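Local coordinates for protein prolyl endopeptidase (Myxococcus xanthus, PDB 2BKL) that probably hydrolyses oligopeptides on the carboxyl side of proline, and less readily of alanine, as a serine peptidase of the S9A family, at residues Arg296-Asp301 against Ala308-Ile313. Sequence-based numbering, arbitrary orientation.
Sequences RVFEVD and ASWKEI
Glu299 and Lys311 form an antiparallel hydrogen-bonded pair in the beta hairpin that closes one blade of the N-terminal beta-propeller, where 311-314 is the fourth strand of a four-stranded sheet. Glu299 N gives its hydrogen to Lys311 O at 2.8 Å, and Lys311 N returns one to Glu299 O at 3.0 Å, nearly straight at 173°. Two residues along, Ile313 N donates to Val297 O, and past the last bridge a water accepts from Asp301 N and donates weakly to Ser309 O. The side chains of Glu299 and Lys311 run side by side, and the bend at chi3 (-103°) brings CE of Lys311 to 3.6 Å from Glu299 OE1. Lys311 NZ remains 4.4 Å from Glu299 OE1, beyond a salt bridge; the carboxylate of buried Glu299 is instead paired through OE2 with Arg283 on the next strand.

On the face bearing Phe298, flat side chains pack in series. Trp310 presents its edge to the Phe298 ring, Trp310 CE3 lying 3.8 Å from Phe298 CG, while Val300 CG2 sits over the five-membered ring of Trp310, 3.5 Å from the centroid, a CH-pi contact that a methyl of beta-branched valine can make. The indole NE1 donates to Pro305 O within the connecting loop. An alanine in place of Trp310 would probably leave Val300 CG2 and the Phe298 face without their aromatic partner and Pro305 O without this donor. Phe298 CZ, at the rim of its ring, lies over the centre of the Arg296 guanidinium face, and the N-H groups remain able to donate: NH2 to Glu290 O, and NH1, in a salt bridge, to Glu312 OE2 at 3.0 Å, an oxygen that lies in the guanidinium plane but is met from above the carboxylate plane.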
loop_
_atom_site.group_PDB
_atom_site.type_symbol
_atom_site.label_atom_id
_atom_site.label_comp_id
_atom_site.label_asym_id
_atom_site.label_seq_id
_atom_site.Cartn_x
_atom_site.Cartn_y
_atom_site.Cartn_z
ATOM N N ARG A 296 -11.001 -15.515 12.812
ATOM C CA ARG A 296 -12.158 -15.637 13.687
ATOM C C ARG A 296 -12.068 -14.570 14.763
ATOM O O ARG A 296 -11.046 -13.874 14.865
ATOM C CB ARG A 296 -12.209 -17.046 14.301
ATOM C CG ARG A 296 -10.991 -17.459 15.102
ATOM C CD ARG A 296 -11.174 -18.854 15.676
ATOM N NE ARG A 296 -9.972 -19.448 16.214
ATOM C CZ ARG A 296 -9.976 -20.554 16.956
ATOM N NH1 ARG A 296 -11.116 -21.188 17.229
ATOM N NH2 ARG A 296 -8.843 -21.038 17.412
ATOM N N VAL A 297 -13.135 -14.411 15.527
ATOM C CA VAL A 297 -13.209 -13.412 16.594
ATOM C C VAL A 297 -13.506 -14.023 17.953
ATOM O O VAL A 297 -14.446 -14.785 18.095
ATOM C CB VAL A 297 -14.245 -12.294 16.318
ATOM C CG1 VAL A 297 -14.125 -11.188 17.359
ATOM C CG2 VAL A 297 -14.058 -11.720 14.901
ATOM N N PHE A 298 -12.719 -13.627 18.944
ATOM C CA PHE A 298 -12.896 -13.976 20.356
ATOM C C PHE A 298 -13.324 -12.742 21.162
ATOM O O PHE A 298 -12.973 -11.598 20.841
ATOM C CB PHE A 298 -11.575 -14.481 20.961
ATOM C CG PHE A 298 -11.141 -15.826 20.482
ATOM C CD1 PHE A 298 -11.598 -16.972 21.113
ATOM C CD2 PHE A 298 -10.257 -15.961 19.422
ATOM C CE1 PHE A 298 -11.195 -18.204 20.705
ATOM C CE2 PHE A 298 -9.881 -17.206 18.987
ATOM C CZ PHE A 298 -10.340 -18.343 19.644
ATOM N N GLU A 299 -14.114 -12.976 22.204
ATOM C CA GLU A 299 -14.392 -11.996 23.243
ATOM C C GLU A 299 -13.535 -12.369 24.435
ATOM O O GLU A 299 -13.517 -13.537 24.836
ATOM C CB GLU A 299 -15.871 -11.990 23.636
ATOM C CG GLU A 299 -16.224 -10.969 24.706
ATOM C CD GLU A 299 -17.710 -10.880 24.996
ATOM O OE1 GLU A 299 -18.552 -11.294 24.168
ATOM O OE2 GLU A 299 -18.042 -10.384 26.076
ATOM N N VAL A 300 -12.814 -11.389 24.969
ATOM C CA VAL A 300 -11.915 -11.598 26.104
ATOM C C VAL A 300 -12.304 -10.669 27.229
ATOM O O VAL A 300 -12.553 -9.487 27.004
ATOM C CB VAL A 300 -10.461 -11.330 25.686
ATOM C CG1 VAL A 300 -9.495 -11.505 26.893
ATOM C CG2 VAL A 300 -10.072 -12.229 24.525
ATOM N N ASP A 301 -12.373 -11.217 28.444
ATOM C CA ASP A 301 -12.645 -10.465 29.654
ATOM C C ASP A 301 -11.299 -9.976 30.217
ATOM O O ASP A 301 -10.449 -10.780 30.511
ATOM C CB ASP A 301 -13.312 -11.424 30.627
ATOM C CG ASP A 301 -13.750 -10.759 31.894
ATOM O OD1 ASP A 301 -13.314 -9.623 32.192
ATOM O OD2 ASP A 301 -14.577 -11.325 32.636
ATOM N N ALA A 308 -7.166 -19.611 27.810
ATOM C CA ALA A 308 -8.154 -20.628 28.076
ATOM C C ALA A 308 -9.528 -20.044 28.362
ATOM O O ALA A 308 -10.523 -20.744 28.226
ATOM C CB ALA A 308 -7.709 -21.499 29.255
ATOM N N SER A 309 -9.571 -18.788 28.790
ATOM C CA SER A 309 -10.821 -18.124 29.133
ATOM C C SER A 309 -11.434 -17.347 27.957
ATOM O O SER A 309 -12.496 -16.767 28.137
ATOM C CB SER A 309 -10.596 -17.158 30.291
ATOM O OG SER A 309 -10.158 -17.861 31.436
ATOM N N TRP A 310 -10.781 -17.317 26.801
ATOM C CA TRP A 310 -11.345 -16.578 25.666
ATOM C C TRP A 310 -12.562 -17.319 25.135
ATOM O O TRP A 310 -12.576 -18.540 25.137
ATOM C CB TRP A 310 -10.333 -16.471 24.532
ATOM C CG TRP A 310 -9.080 -15.683 24.832
ATOM C CD1 TRP A 310 -8.675 -15.179 26.028
ATOM C CD2 TRP A 310 -8.094 -15.295 23.883
ATOM N NE1 TRP A 310 -7.484 -14.516 25.889
ATOM C CE2 TRP A 310 -7.103 -14.570 24.573
ATOM C CE3 TRP A 310 -7.938 -15.489 22.498
ATOM C CZ2 TRP A 310 -5.979 -14.066 23.943
ATOM C CZ3 TRP A 310 -6.848 -14.992 21.891
ATOM C CH2 TRP A 310 -5.883 -14.262 22.589
ATOM N N LYS A 311 -13.565 -16.574 24.673
ATOM C CA LYS A 311 -14.791 -17.149 24.127
ATOM C C LYS A 311 -14.899 -16.831 22.640
ATOM O O LYS A 311 -14.923 -15.676 22.247
ATOM C CB LYS A 311 -16.035 -16.707 24.899
ATOM C CG LYS A 311 -16.364 -15.249 24.960
ATOM C CD LYS A 311 -17.465 -14.951 26.011
ATOM C CE LYS A 311 -18.844 -14.710 25.381
ATOM N NZ LYS A 311 -19.901 -14.768 26.445
ATOM N N GLU A 312 -14.897 -17.858 21.809
ATOM C CA GLU A 312 -15.124 -17.649 20.399
ATOM C C GLU A 312 -16.544 -17.128 20.183
ATOM O O GLU A 312 -17.510 -17.778 20.562
ATOM C CB GLU A 312 -14.916 -18.944 19.642
ATOM C CG GLU A 312 -15.016 -18.818 18.135
ATOM C CD GLU A 312 -14.832 -20.140 17.439
ATOM O OE1 GLU A 312 -15.663 -21.057 17.681
ATOM O OE2 GLU A 312 -13.876 -20.283 16.660
ATOM N N ILE A 313 -16.681 -15.956 19.579
ATOM C CA ILE A 313 -18.010 -15.408 19.266
ATOM C C ILE A 313 -18.322 -15.349 17.762
ATOM O O ILE A 313 -19.487 -15.307 17.396
ATOM C CB ILE A 313 -18.224 -14.030 19.915
ATOM C CG1 ILE A 313 -17.180 -13.012 19.462
ATOM C CG2 ILE A 313 -18.214 -14.147 21.449
ATOM C CD1 ILE A 313 -17.584 -11.547 19.779
HETATM O O HOH W 1 -11.521 -13.969 28.610
#